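Long-range contacts in elongin-C (Saccharomyces cerevisiae, PDB 5ZB2), which serves as the adaptor subunit of a cullin-3 E3 ubiquitin ligase that polyubiquitylates RNA polymerase II and takes part in global genomic repair: residues Asp18-Val23 and Leu43-Ile48; Leu22-Asp27 and Phe53-Leu58; Tyr30-Ser35 and Lys60-Leu65; Arg34-Ile39 and Tyr67-Ser72. All blocks are in the same frame, centred on the assembly; numbering follows the deposited sequence.

Interaction 1. Residues Asp18-Val23 and Leu43-Ile48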
loop_
_atom_site.group_PDB
_atom_site.type_symbol
_atom_site.label_atom_id
_atom_site.label_comp_id
_atom_site.label_asym_id
_atom_site.label_seq_id
_atom_site.Cartn_x
_atom_site.Cartn_y
_atom_site.Cartn_z
ATOM N N ASP B 18 -40.483 -1.260 -42.337
ATOM C CA ASP B 18 -39.560 -2.205 -41.722
ATOM C C ASP B 18 -38.737 -1.519 -40.633
ATOM O O ASP B 18 -37.520 -1.381 -40.757
ATOM C CB ASP B 18 -38.635 -2.815 -42.779
ATOM C CG ASP B 18 -37.806 -3.964 -42.238
ATOM O OD1 ASP B 18 -38.348 -4.772 -41.454
ATOM O OD2 ASP B 18 -36.613 -4.059 -42.596
ATOM N N PHE B 19 -39.412 -1.092 -39.566
ATOM C CA PHE B 19 -38.780 -0.396 -38.453
ATOM C C PHE B 19 -39.258 -0.999 -37.138
ATOM O O PHE B 19 -40.124 -1.880 -37.104
ATOM C CB PHE B 19 -39.084 1.111 -38.489
ATOM C CG PHE B 19 -38.331 1.873 -39.550
ATOM C CD1 PHE B 19 -37.091 1.446 -40.003
ATOM C CD2 PHE B 19 -38.866 3.035 -40.086
ATOM C CE1 PHE B 19 -36.407 2.156 -40.973
ATOM C CE2 PHE B 19 -38.186 3.748 -41.056
ATOM C CZ PHE B 19 -36.956 3.308 -41.500
ATOM N N VAL B 20 -38.678 -0.510 -36.044
ATOM C CA VAL B 20 -39.036 -0.928 -34.693
ATOM C C VAL B 20 -39.048 0.311 -33.809
ATOM O O VAL B 20 -38.075 1.073 -33.786
ATOM C CB VAL B 20 -38.057 -1.981 -34.138
ATOM C CG1 VAL B 20 -38.419 -2.354 -32.704
ATOM C CG2 VAL B 20 -38.049 -3.217 -35.027
ATOM N N THR B 21 -40.143 0.511 -33.082
ATOM C CA THR B 21 -40.281 1.684 -32.232
ATOM C C THR B 21 -39.603 1.461 -30.885
ATOM O O THR B 21 -39.446 0.328 -30.420
ATOM C CB THR B 21 -41.757 2.029 -32.015
ATOM O OG1 THR B 21 -41.861 3.168 -31.153
ATOM C CG2 THR B 21 -42.512 0.859 -31.394
ATOM N N LEU B 22 -39.203 2.565 -30.256
ATOM C CA LEU B 22 -38.505 2.520 -28.978
ATOM C C LEU B 22 -38.878 3.754 -28.171
ATOM O O LEU B 22 -38.789 4.877 -28.676
ATOM C CB LEU B 22 -36.987 2.454 -29.183
ATOM C CG LEU B 22 -36.152 2.137 -27.941
ATOM C CD1 LEU B 22 -36.387 0.701 -27.503
ATOM C CD2 LEU B 22 -34.678 2.388 -28.207
ATOM N N VAL B 23 -39.287 3.543 -26.923
ATOM C CA VAL B 23 -39.764 4.615 -26.059
ATOM C C VAL B 23 -38.748 4.856 -24.951
ATOM O O VAL B 23 -38.101 3.926 -24.455
ATOM C CB VAL B 23 -41.151 4.284 -25.469
ATOM C CG1 VAL B 23 -41.661 5.429 -24.602
ATOM C CG2 VAL B 23 -42.137 3.983 -26.583
ATOM N N LEU B 43 -33.581 -6.739 -27.437
ATOM C CA LEU B 43 -34.575 -5.977 -28.193
ATOM C C LEU B 43 -35.158 -6.884 -29.272
ATOM O O LEU B 43 -34.628 -6.976 -30.383
ATOM C CB LEU B 43 -33.961 -4.712 -28.800
ATOM C CG LEU B 43 -33.624 -3.575 -27.833
ATOM C CD1 LEU B 43 -32.979 -2.424 -28.587
ATOM C CD2 LEU B 43 -34.862 -3.093 -27.087
ATOM N N LYS B 44 -36.259 -7.550 -28.936
ATOM C CA LYS B 44 -37.021 -8.373 -29.872
ATOM C C LYS B 44 -38.415 -7.756 -29.939
ATOM O O LYS B 44 -39.300 -8.091 -29.147
ATOM C CB LYS B 44 -37.049 -9.832 -29.433
ATOM C CG LYS B 44 -35.661 -10.436 -29.233
ATOM C CD LYS B 44 -34.797 -10.301 -30.485
ATOM C CE LYS B 44 -33.405 -10.881 -30.280
ATOM N NZ LYS B 44 -32.522 -10.646 -31.462
ATOM N N ALA B 45 -38.602 -6.850 -30.893
ATOM C CA ALA B 45 -39.769 -5.981 -30.917
ATOM C C ALA B 45 -39.996 -5.444 -32.331
ATOM O O ALA B 45 -39.110 -5.579 -33.172
ATOM C CB ALA B 45 -39.567 -4.847 -29.924
ATOM N N GLY B 46 -41.154 -4.843 -32.622
ATOM C CA GLY B 46 -42.252 -4.641 -31.688
ATOM C C GLY B 46 -42.265 -3.243 -31.099
ATOM O O GLY B 46 -42.095 -2.257 -31.814
ATOM N N ARG B 47 -42.469 -3.169 -29.785
ATOM C CA ARG B 47 -42.396 -1.922 -29.041
ATOM C C ARG B 47 -41.791 -2.210 -27.675
ATOM O O ARG B 47 -42.177 -3.176 -27.013
ATOM C CB ARG B 47 -43.782 -1.282 -28.885
ATOM C CG ARG B 47 -43.794 0.045 -28.141
ATOM C CD ARG B 47 -45.217 0.550 -27.985
ATOM N NE ARG B 47 -45.285 1.902 -27.433
ATOM C CZ ARG B 47 -45.303 2.190 -26.135
ATOM N NH1 ARG B 47 -45.248 1.225 -25.226
ATOM N NH2 ARG B 47 -45.373 3.454 -25.741
ATOM N N ILE B 48 -40.847 -1.369 -27.259
ATOM C CA ILE B 48 -40.150 -1.537 -25.990
ATOM C C ILE B 48 -40.211 -0.226 -25.220
ATOM O O ILE B 48 -40.062 0.855 -25.798
ATOM C CB ILE B 48 -38.683 -1.976 -26.196
ATOM C CG1 ILE B 48 -38.615 -3.292 -26.979
ATOM C CG2 ILE B 48 -37.967 -2.107 -24.853
ATOM C CD1 ILE B 48 -39.253 -4.479 -26.276
#
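Val20 presses both methyls against the Ala45 carbonyl, and this is the tight part of the contact: CG2 stands 3.2 Å from Ala45 O, while CG1 also reaches Ala45 CB at 3.9 Å. A small beta-branched residue suits a buried strand position packed against the loop backbone and the small Ala45. The peptide between Ala45 and Gly46 is cis, and Gly46 has a positive phi, which favours glycine; a side chain there would also collide with Ala45 CB. An alanine here in place of Val20 would probably open a gap beside the Ala45 carbonyl and its methyl. Next along, Thr21 has OG1 anti to the backbone N (chi1 179°), which puts CG2 in the crowded position between N and the carbonyl carbon, 3.2 Å from Gly46 O. On the other face of the sheet, the buried Leu22 lays CD1 against Ile48 CB at 3.8 Å and also touches Leu43. The solvent side is looser. There Arg47 stretches out, Val23 CG2 lies above one face of its guanidinium, 3.4 Å from Arg47 NH2, and NH1 is held by a salt bridge to Glu49. One sound backbone bond, Val23 N to Ile48 O at 3.0 Å, ties the two segments. Parallel pairing of strand 19-23 with strand 47-49, at one border of a small mixed sheet, belongs to the BTB/POZ fold of the SKP1 family.

Interaction 2. Residues Leu22-Asp27 and Phe53-Leu58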
loop_
_atom_site.group_PDB
_atom_site.type_symbol
_atom_site.label_atom_id
_atom_site.label_comp_id
_atom_site.label_asym_id
_atom_site.label_seq_id
_atom_site.Cartn_x
_atom_site.Cartn_y
_atom_site.Cartn_z
ATOM N N LEU B 22 -39.203 2.565 -30.256
ATOM C CA LEU B 22 -38.505 2.520 -28.978
ATOM C C LEU B 22 -38.878 3.754 -28.171
ATOM O O LEU B 22 -38.789 4.877 -28.676
ATOM C CB LEU B 22 -36.987 2.454 -29.183
ATOM C CG LEU B 22 -36.152 2.137 -27.941
ATOM C CD1 LEU B 22 -36.387 0.701 -27.503
ATOM C CD2 LEU B 22 -34.678 2.388 -28.207
ATOM N N VAL B 23 -39.287 3.543 -26.923
ATOM C CA VAL B 23 -39.764 4.615 -26.059
ATOM C C VAL B 23 -38.748 4.856 -24.951
ATOM O O VAL B 23 -38.101 3.926 -24.455
ATOM C CB VAL B 23 -41.151 4.284 -25.469
ATOM C CG1 VAL B 23 -41.661 5.429 -24.602
ATOM C CG2 VAL B 23 -42.137 3.983 -26.583
ATOM N N SER B 24 -38.619 6.121 -24.560
ATOM C CA SER B 24 -37.718 6.535 -23.496
ATOM C C SER B 24 -38.501 6.749 -22.204
ATOM O O SER B 24 -39.724 6.594 -22.151
ATOM C CB SER B 24 -36.979 7.814 -23.893
ATOM O OG SER B 24 -36.119 8.243 -22.852
ATOM N N LYS B 25 -37.780 7.110 -21.140
ATOM C CA LYS B 25 -38.445 7.506 -19.903
ATOM C C LYS B 25 -39.392 8.671 -20.162
ATOM O O LYS B 25 -40.554 8.650 -19.742
ATOM C CB LYS B 25 -37.410 7.874 -18.840
ATOM C CG LYS B 25 -38.016 8.183 -17.479
ATOM C CD LYS B 25 -36.946 8.374 -16.417
ATOM C CE LYS B 25 -37.567 8.575 -15.043
ATOM N NZ LYS B 25 -36.538 8.696 -13.972
ATOM N N ASP B 26 -38.906 9.698 -20.853
ATOM C CA ASP B 26 -39.792 10.711 -21.399
ATOM C C ASP B 26 -40.601 10.118 -22.548
ATOM O O ASP B 26 -40.232 9.101 -23.145
ATOM C CB ASP B 26 -38.993 11.923 -21.882
ATOM C CG ASP B 26 -38.318 12.667 -20.747
ATOM O OD1 ASP B 26 -38.884 12.691 -19.632
ATOM O OD2 ASP B 26 -37.225 13.228 -20.969
ATOM N N ASP B 27 -41.721 10.768 -22.860
ATOM C CA ASP B 27 -42.612 10.259 -23.896
ATOM C C ASP B 27 -41.982 10.272 -25.285
ATOM O O ASP B 27 -42.599 9.759 -26.225
ATOM C CB ASP B 27 -43.909 11.067 -23.905
ATOM C CG ASP B 27 -44.716 10.885 -22.633
ATOM O OD1 ASP B 27 -44.640 9.792 -22.030
ATOM O OD2 ASP B 27 -45.424 11.833 -22.235
ATOM N N PHE B 53 -34.144 5.641 -18.283
ATOM C CA PHE B 53 -33.142 6.174 -19.197
ATOM C C PHE B 53 -33.684 7.426 -19.868
ATOM O O PHE B 53 -34.815 7.431 -20.363
ATOM C CB PHE B 53 -32.743 5.136 -20.253
ATOM C CG PHE B 53 -31.891 4.016 -19.718
ATOM C CD1 PHE B 53 -30.943 4.247 -18.734
ATOM C CD2 PHE B 53 -32.039 2.728 -20.207
ATOM C CE1 PHE B 53 -30.162 3.220 -18.247
ATOM C CE2 PHE B 53 -31.260 1.694 -19.721
ATOM C CZ PHE B 53 -30.320 1.941 -18.740
ATOM N N ASP B 54 -32.870 8.478 -19.888
ATOM C CA ASP B 54 -33.276 9.762 -20.432
ATOM C C ASP B 54 -33.242 9.741 -21.960
ATOM O O ASP B 54 -32.771 8.792 -22.593
ATOM C CB ASP B 54 -32.375 10.875 -19.899
ATOM C CG ASP B 54 -32.408 10.977 -18.386
ATOM O OD1 ASP B 54 -33.458 10.657 -17.791
ATOM O OD2 ASP B 54 -31.382 11.374 -17.794
ATOM N N SER B 55 -33.747 10.824 -22.552
ATOM C CA SER B 55 -33.863 10.899 -24.004
ATOM C C SER B 55 -32.495 10.967 -24.670
ATOM O O SER B 55 -32.285 10.366 -25.730
ATOM C CB SER B 55 -34.709 12.113 -24.387
ATOM O OG SER B 55 -35.997 12.036 -23.799
ATOM N N HIS B 56 -31.552 11.694 -24.068
ATOM C CA HIS B 56 -30.227 11.828 -24.664
ATOM C C HIS B 56 -29.477 10.502 -24.676
ATOM O O HIS B 56 -28.617 10.286 -25.539
ATOM C CB HIS B 56 -29.422 12.889 -23.914
ATOM C CG HIS B 56 -29.212 12.581 -22.465
ATOM N ND1 HIS B 56 -28.055 12.007 -21.985
ATOM C CD2 HIS B 56 -30.012 12.769 -21.388
ATOM C CE1 HIS B 56 -28.150 11.854 -20.676
ATOM N NE2 HIS B 56 -29.329 12.308 -20.289
ATOM N N ILE B 57 -29.785 9.602 -23.740
ATOM C CA ILE B 57 -29.101 8.312 -23.695
ATOM C C ILE B 57 -29.569 7.423 -24.840
ATOM O O ILE B 57 -28.754 6.888 -25.602
ATOM C CB ILE B 57 -29.322 7.637 -22.328
ATOM C CG1 ILE B 57 -28.750 8.502 -21.198
ATOM C CG2 ILE B 57 -28.705 6.242 -22.301
ATOM C CD1 ILE B 57 -27.246 8.742 -21.274
ATOM N N LEU B 58 -30.886 7.249 -24.979
ATOM C CA LEU B 58 -31.410 6.382 -26.030
ATOM C C LEU B 58 -31.009 6.882 -27.410
ATOM O O LEU B 58 -30.649 6.086 -28.287
ATOM C CB LEU B 58 -32.930 6.280 -25.924
ATOM C CG LEU B 58 -33.454 5.304 -24.871
ATOM C CD1 LEU B 58 -33.253 5.851 -23.469
ATOM C CD2 LEU B 58 -34.920 4.988 -25.118
#
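Ser24 and Lys25 share one acceptor, the carbonyl oxygen of Phe53. Ser24 OG donates to Phe53 O at 2.9 Å, tilted 29° from the carbonyl plane, and Lys25 N donates to Phe53 O at 3.1 Å. With OG anti to the backbone N (chi1 179°), the buried Ser24 hydroxyl faces the chain leading into helix 55-71. An alanine here would remove one of those two donors and would probably let the Phe53 carbonyl turn more easily. Farther out, Ser55 OG makes a weak bond to Asp26 OD2 at 3.3 Å. Asp54, at the N-cap position, makes no capping bond with its side chain; instead OD2 accepts weakly from His56 NE2. Beside these polar groups, Leu58 CD2 packs 4.0 Å from Leu22 CD2 and 3.7 Å from Ser24 CB, the compact serine letting the leucine come close. Leu50 also touches both leucines, while Phe53 and Ile57 lean on Ala97 of helix 91-101, so the chain leaving strand 19-23 adjoins the start of helix 55-71, which also meets helix 91-101.

Interaction 3. Residues Tyr30-Ser35 and Lys60-Leu65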
loop_
_atom_site.group_PDB
_atom_site.type_symbol
_atom_site.label_atom_id
_atom_site.label_comp_id
_atom_site.label_asym_id
_atom_site.label_seq_id
_atom_site.Cartn_x
_atom_site.Cartn_y
_atom_site.Cartn_z
ATOM N N TYR B 30 -38.390 6.686 -30.471
ATOM C CA TYR B 30 -37.292 6.515 -31.413
ATOM C C TYR B 30 -37.541 5.261 -32.238
ATOM O O TYR B 30 -37.943 4.226 -31.698
ATOM C CB TYR B 30 -35.943 6.407 -30.693
ATOM C CG TYR B 30 -35.574 7.630 -29.886
ATOM C CD1 TYR B 30 -35.960 7.752 -28.558
ATOM C CD2 TYR B 30 -34.839 8.663 -30.451
ATOM C CE1 TYR B 30 -35.625 8.868 -27.818
ATOM C CE2 TYR B 30 -34.500 9.782 -29.718
ATOM C CZ TYR B 30 -34.896 9.880 -28.402
ATOM O OH TYR B 30 -34.562 10.991 -27.666
ATOM N N GLU B 31 -37.300 5.360 -33.542
ATOM C CA GLU B 31 -37.440 4.235 -34.454
ATOM C C GLU B 31 -36.065 3.719 -34.849
ATOM O O GLU B 31 -35.118 4.498 -35.001
ATOM C CB GLU B 31 -38.227 4.626 -35.707
ATOM C CG GLU B 31 -39.654 5.074 -35.432
ATOM C CD GLU B 31 -40.599 4.750 -36.574
ATOM O OE1 GLU B 31 -40.534 3.620 -37.102
ATOM O OE2 GLU B 31 -41.405 5.628 -36.947
ATOM N N ILE B 32 -35.959 2.403 -35.012
ATOM C CA ILE B 32 -34.695 1.751 -35.327
ATOM C C ILE B 32 -34.954 0.673 -36.369
ATOM O O ILE B 32 -35.955 -0.049 -36.296
ATOM C CB ILE B 32 -34.034 1.141 -34.072
ATOM C CG1 ILE B 32 -33.997 2.155 -32.928
ATOM C CG2 ILE B 32 -32.624 0.663 -34.393
ATOM C CD1 ILE B 32 -35.223 2.127 -32.031
ATOM N N SER B 33 -34.050 0.566 -37.339
ATOM C CA SER B 33 -34.127 -0.512 -38.314
ATOM C C SER B 33 -34.133 -1.856 -37.599
ATOM O O SER B 33 -33.308 -2.106 -36.717
ATOM C CB SER B 33 -32.947 -0.433 -39.283
ATOM O OG SER B 33 -32.919 -1.561 -40.141
ATOM N N ARG B 34 -35.075 -2.722 -37.978
ATOM C CA ARG B 34 -35.160 -4.035 -37.349
ATOM C C ARG B 34 -33.827 -4.765 -37.428
ATOM O O ARG B 34 -33.448 -5.491 -36.500
ATOM C CB ARG B 34 -36.267 -4.862 -38.005
ATOM C CG ARG B 34 -36.547 -6.184 -37.303
ATOM C CD ARG B 34 -37.700 -6.929 -37.956
ATOM N NE ARG B 34 -37.406 -7.297 -39.341
ATOM C CZ ARG B 34 -36.818 -8.430 -39.716
ATOM N NH1 ARG B 34 -36.448 -9.332 -38.815
ATOM N NH2 ARG B 34 -36.598 -8.663 -41.002
ATOM N N SER B 35 -33.095 -4.580 -38.529
ATOM C CA SER B 35 -31.779 -5.196 -38.653
ATOM C C SER B 35 -30.771 -4.555 -37.708
ATOM O O SER B 35 -29.812 -5.213 -37.288
ATOM C CB SER B 35 -31.289 -5.095 -40.096
ATOM O OG SER B 35 -30.037 -5.739 -40.253
ATOM N N LYS B 60 -28.354 8.177 -28.215
ATOM C CA LYS B 60 -26.983 7.746 -28.460
ATOM C C LYS B 60 -26.902 6.236 -28.648
ATOM O O LYS B 60 -26.087 5.752 -29.442
ATOM C CB LYS B 60 -26.075 8.190 -27.312
ATOM C CG LYS B 60 -24.622 8.408 -27.716
ATOM C CD LYS B 60 -24.479 9.594 -28.664
ATOM C CE LYS B 60 -23.036 9.826 -29.069
ATOM N NZ LYS B 60 -22.909 10.996 -29.983
ATOM N N ALA B 61 -27.737 5.481 -27.931
ATOM C CA ALA B 61 -27.786 4.037 -28.133
ATOM C C ALA B 61 -28.187 3.704 -29.564
ATOM O O ALA B 61 -27.530 2.902 -30.239
ATOM C CB ALA B 61 -28.757 3.403 -27.139
ATOM N N VAL B 62 -29.268 4.321 -30.049
ATOM C CA VAL B 62 -29.676 4.126 -31.438
ATOM C C VAL B 62 -28.555 4.550 -32.377
ATOM O O VAL B 62 -28.288 3.890 -33.388
ATOM C CB VAL B 62 -30.978 4.895 -31.729
ATOM C CG1 VAL B 62 -31.410 4.694 -33.176
ATOM C CG2 VAL B 62 -32.086 4.453 -30.782
ATOM N N GLU B 63 -27.881 5.655 -32.055
ATOM C CA GLU B 63 -26.768 6.108 -32.884
ATOM C C GLU B 63 -25.683 5.041 -32.972
ATOM O O GLU B 63 -25.064 4.861 -34.028
ATOM C CB GLU B 63 -26.202 7.417 -32.332
ATOM C CG GLU B 63 -25.084 8.020 -33.179
ATOM C CD GLU B 63 -24.597 9.357 -32.647
ATOM O OE1 GLU B 63 -25.351 10.012 -31.894
ATOM O OE2 GLU B 63 -23.458 9.751 -32.979
ATOM N N TYR B 64 -25.440 4.315 -31.876
ATOM C CA TYR B 64 -24.448 3.245 -31.915
ATOM C C TYR B 64 -24.950 2.052 -32.720
ATOM O O TYR B 64 -24.192 1.461 -33.498
ATOM C CB TYR B 64 -24.071 2.801 -30.501
ATOM C CG TYR B 64 -23.196 1.568 -30.506
ATOM C CD1 TYR B 64 -21.824 1.669 -30.690
ATOM C CD2 TYR B 64 -23.745 0.301 -30.360
ATOM C CE1 TYR B 64 -21.021 0.543 -30.717
ATOM C CE2 TYR B 64 -22.950 -0.830 -30.385
ATOM C CZ TYR B 64 -21.589 -0.703 -30.563
ATOM O OH TYR B 64 -20.791 -1.825 -30.589
ATOM N N LEU B 65 -26.217 1.672 -32.537
ATOM C CA LEU B 65 -26.757 0.523 -33.258
ATOM C C LEU B 65 -26.608 0.707 -34.761
ATOM O O LEU B 65 -26.065 -0.161 -35.455
ATOM C CB LEU B 65 -28.224 0.309 -32.883
ATOM C CG LEU B 65 -28.497 -0.133 -31.445
ATOM C CD1 LEU B 65 -29.992 -0.168 -31.179
ATOM C CD2 LEU B 65 -27.878 -1.495 -31.161
#
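Leu65, which meets Ile32 across the contact, is fixed on its helix by a backbone bond from Leu65 N to Ala61 O at 2.9 Å. The contact itself is apolar. Strand 30-33 and helix 60-65 run nearly parallel, 13° apart, with their axes 9.4 Å from each other at closest approach. At that spacing branched aliphatic side chains fill the interface. Ile32 sets CG1 anti to its carbonyl carbon (chi1 -49°), and CG1 meets both branches of Val62, at 3.6 Å from Val62 CG1 and 3.7 Å from Val62 CG2. Valine suits the place because its two methyls, on a short stem, both meet Ile32 CG1; Val62 CG1 also approaches the carbonyl oxygen of Glu31. The other branch of Ile32 turns to the residue about one turn farther along the helix, where Ile32 CG2 lies 4.2 Å from Leu65 CD1. Tyr30 joins with its CB alone, 4.3 Å from Val62 CG2. Polar residues take other sides of the helix: Lys60 and Glu63 form a salt bridge, while Tyr64 OH is gripped by Asn68 ND2 and by the carbonyl oxygen of Ser6 of the Rad7 chain. Ile32 also touches Leu22 of strand 19-23, Tyr30 reaches on to Ser55 and Glu59 of helix 55-71, and Leu65 leans on Ile103 at the end of the chain, so the contact lies between the sheet and the long helix that covers it.

Interaction 4. Residues Arg34-Ile39 and Tyr67-Ser72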
loop_
_atom_site.group_PDB
_atom_site.type_symbol
_atom_site.label_atom_id
_atom_site.label_comp_id
_atom_site.label_asym_id
_atom_site.label_seq_id
_atom_site.Cartn_x
_atom_site.Cartn_y
_atom_site.Cartn_z
ATOM N N ARG B 34 -35.075 -2.722 -37.978
ATOM C CA ARG B 34 -35.160 -4.035 -37.349
ATOM C C ARG B 34 -33.827 -4.765 -37.428
ATOM O O ARG B 34 -33.448 -5.491 -36.500
ATOM C CB ARG B 34 -36.267 -4.862 -38.005
ATOM C CG ARG B 34 -36.547 -6.184 -37.303
ATOM C CD ARG B 34 -37.700 -6.929 -37.956
ATOM N NE ARG B 34 -37.406 -7.297 -39.341
ATOM C CZ ARG B 34 -36.818 -8.430 -39.716
ATOM N NH1 ARG B 34 -36.448 -9.332 -38.815
ATOM N NH2 ARG B 34 -36.598 -8.663 -41.002
ATOM N N SER B 35 -33.095 -4.580 -38.529
ATOM C CA SER B 35 -31.779 -5.196 -38.653
ATOM C C SER B 35 -30.771 -4.555 -37.708
ATOM O O SER B 35 -29.812 -5.213 -37.288
ATOM C CB SER B 35 -31.289 -5.095 -40.096
ATOM O OG SER B 35 -30.037 -5.739 -40.253
ATOM N N ALA B 36 -30.966 -3.281 -37.364
ATOM C CA ALA B 36 -30.077 -2.614 -36.421
ATOM C C ALA B 36 -30.397 -3.014 -34.985
ATOM O O ALA B 36 -29.490 -3.310 -34.198
ATOM C CB ALA B 36 -30.176 -1.096 -36.589
ATOM N N ALA B 37 -31.684 -3.032 -34.628
ATOM C CA ALA B 37 -32.083 -3.447 -33.289
ATOM C C ALA B 37 -31.798 -4.920 -33.033
ATOM O O ALA B 37 -31.709 -5.330 -31.870
ATOM C CB ALA B 37 -33.570 -3.158 -33.072
ATOM N N MET B 38 -31.654 -5.726 -34.089
ATOM C CA MET B 38 -31.314 -7.134 -33.918
ATOM C C MET B 38 -29.958 -7.315 -33.251
ATOM O O MET B 38 -29.697 -8.380 -32.681
ATOM C CB MET B 38 -31.328 -7.842 -35.275
ATOM C CG MET B 38 -30.881 -9.299 -35.234
ATOM S SD MET B 38 -31.037 -10.113 -36.834
ATOM C CE MET B 38 -30.192 -11.661 -36.516
ATOM N N ILE B 39 -29.089 -6.302 -33.312
ATOM C CA ILE B 39 -27.783 -6.396 -32.668
ATOM C C ILE B 39 -27.946 -6.581 -31.167
ATOM O O ILE B 39 -27.149 -7.276 -30.526
ATOM C CB ILE B 39 -26.934 -5.150 -32.993
ATOM C CG1 ILE B 39 -26.808 -4.971 -34.510
ATOM C CG2 ILE B 39 -25.554 -5.265 -32.350
ATOM C CD1 ILE B 39 -26.130 -3.687 -34.928
ATOM N N TYR B 67 -24.593 2.812 -36.195
ATOM C CA TYR B 67 -23.147 2.817 -36.387
ATOM C C TYR B 67 -22.594 1.399 -36.435
ATOM O O TYR B 67 -21.654 1.116 -37.188
ATOM C CB TYR B 67 -22.482 3.617 -35.267
ATOM C CG TYR B 67 -20.990 3.408 -35.150
ATOM C CD1 TYR B 67 -20.103 4.146 -35.923
ATOM C CD2 TYR B 67 -20.467 2.480 -34.258
ATOM C CE1 TYR B 67 -18.738 3.960 -35.815
ATOM C CE2 TYR B 67 -19.104 2.287 -34.144
ATOM C CZ TYR B 67 -18.244 3.030 -34.924
ATOM O OH TYR B 67 -16.886 2.842 -34.815
ATOM N N ASN B 68 -23.168 0.490 -35.645
ATOM C CA ASN B 68 -22.657 -0.875 -35.594
ATOM C C ASN B 68 -22.980 -1.628 -36.878
ATOM O O ASN B 68 -22.088 -2.207 -37.510
ATOM C CB ASN B 68 -23.233 -1.608 -34.382
ATOM C CG ASN B 68 -22.622 -2.983 -34.188
ATOM O OD1 ASN B 68 -22.908 -3.915 -34.938
ATOM N ND2 ASN B 68 -21.774 -3.114 -33.175
ATOM N N LEU B 69 -24.252 -1.633 -37.282
ATOM C CA LEU B 69 -24.642 -2.366 -38.484
ATOM C C LEU B 69 -23.898 -1.861 -39.713
ATOM O O LEU B 69 -23.587 -2.648 -40.613
ATOM C CB LEU B 69 -26.153 -2.261 -38.699
ATOM C CG LEU B 69 -26.701 -2.963 -39.946
ATOM C CD1 LEU B 69 -26.421 -4.461 -39.900
ATOM C CD2 LEU B 69 -28.191 -2.700 -40.094
ATOM N N LYS B 70 -23.601 -0.562 -39.770
ATOM C CA LYS B 70 -22.915 -0.005 -40.931
ATOM C C LYS B 70 -21.537 -0.632 -41.107
ATOM O O LYS B 70 -21.233 -1.216 -42.153
ATOM C CB LYS B 70 -22.805 1.516 -40.794
ATOM C CG LYS B 70 -24.119 2.255 -41.019
ATOM C CD LYS B 70 -23.935 3.765 -40.954
ATOM C CE LYS B 70 -25.253 4.495 -41.177
ATOM N NZ LYS B 70 -25.091 5.978 -41.149
ATOM N N TYR B 71 -20.686 -0.524 -40.089
ATOM C CA TYR B 71 -19.302 -0.963 -40.186
ATOM C C TYR B 71 -19.102 -2.409 -39.744
ATOM O O TYR B 71 -17.959 -2.877 -39.704
ATOM C CB TYR B 71 -18.405 -0.033 -39.366
ATOM C CG TYR B 71 -18.454 1.402 -39.841
ATOM C CD1 TYR B 71 -17.648 1.834 -40.886
ATOM C CD2 TYR B 71 -19.315 2.322 -39.254
ATOM C CE1 TYR B 71 -17.693 3.142 -41.331
ATOM C CE2 TYR B 71 -19.366 3.634 -39.691
ATOM C CZ TYR B 71 -18.554 4.037 -40.731
ATOM O OH TYR B 71 -18.597 5.341 -41.172
ATOM N N SER B 72 -20.176 -3.124 -39.427
ATOM C CA SER B 72 -20.079 -4.531 -39.049
ATOM C C SER B 72 -20.399 -5.427 -40.240
ATOM O O SER B 72 -21.540 -5.476 -40.701
ATOM C CB SER B 72 -21.021 -4.846 -37.886
ATOM O OG SER B 72 -20.675 -4.099 -36.732
#
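Ala36 and Leu69 bring the two backbones nearest, their CA atoms 5.8 Å apart, where short helix 34-37 lies beside the last turns of helix 55-71. The alanine, with its single methyl, permits this approach. After it the chain is drawn round by a bond from Ile39 N to Ala36 O at 3.1 Å, which brings Ile39 back against the long helix. Leu69 CD2 then fits between neighbours, 3.6 Å from Ser35 OG and 4.3 Å from Ala36 CB; serine's short side chain lets the leucine methyl lie against both OG and CB at this exposed edge of the contact. Ile39 reaches in with an extended branch, CD1 anti to CA (chi2 173°). Its CD1 stands 3.2 Å from Asn68 OD1 and 4.0 Å from Leu69 CB, so the methyl rests against both an amide oxygen and a hydrocarbon neighbour. The hydrogen bond of Asn68 ND2 to Tyr64 OH probably helps to hold the amide in this rotation. The Rad7 chain is close by, its Val5 packing on Tyr67, Asn68 and Ser72. Small helix against long helix, joined by a few aliphatic and small polar side chains at the surface, is consistent with the helical layer of a BTB/POZ domain.

How the interactions relate
All four contacts lie within the Skp1-type POZ region. Interactions 1 and 2 both start from strand 19-23 and share Leu22 and Val23, though their centres are about 13 Å apart. Interactions 2, 3 and 4 follow helix 55-71 from its first turn to its last, and the centres of interactions 2 and 4 are about 19 Å apart, on opposite sides of the chain's centre. Strand 29-33 sits next to strand 19-23 in the sheet, so interactions 1 and 3 adjoin: Val20 O and Ile32 N probably share a hydrogen bond. Interactions 3 and 4, with centres about 8 Å apart, share Arg34 and Ser35. Along the chain most pairs interleave, weaving sheet and helices into one compact adaptor domain that also meets Rad7.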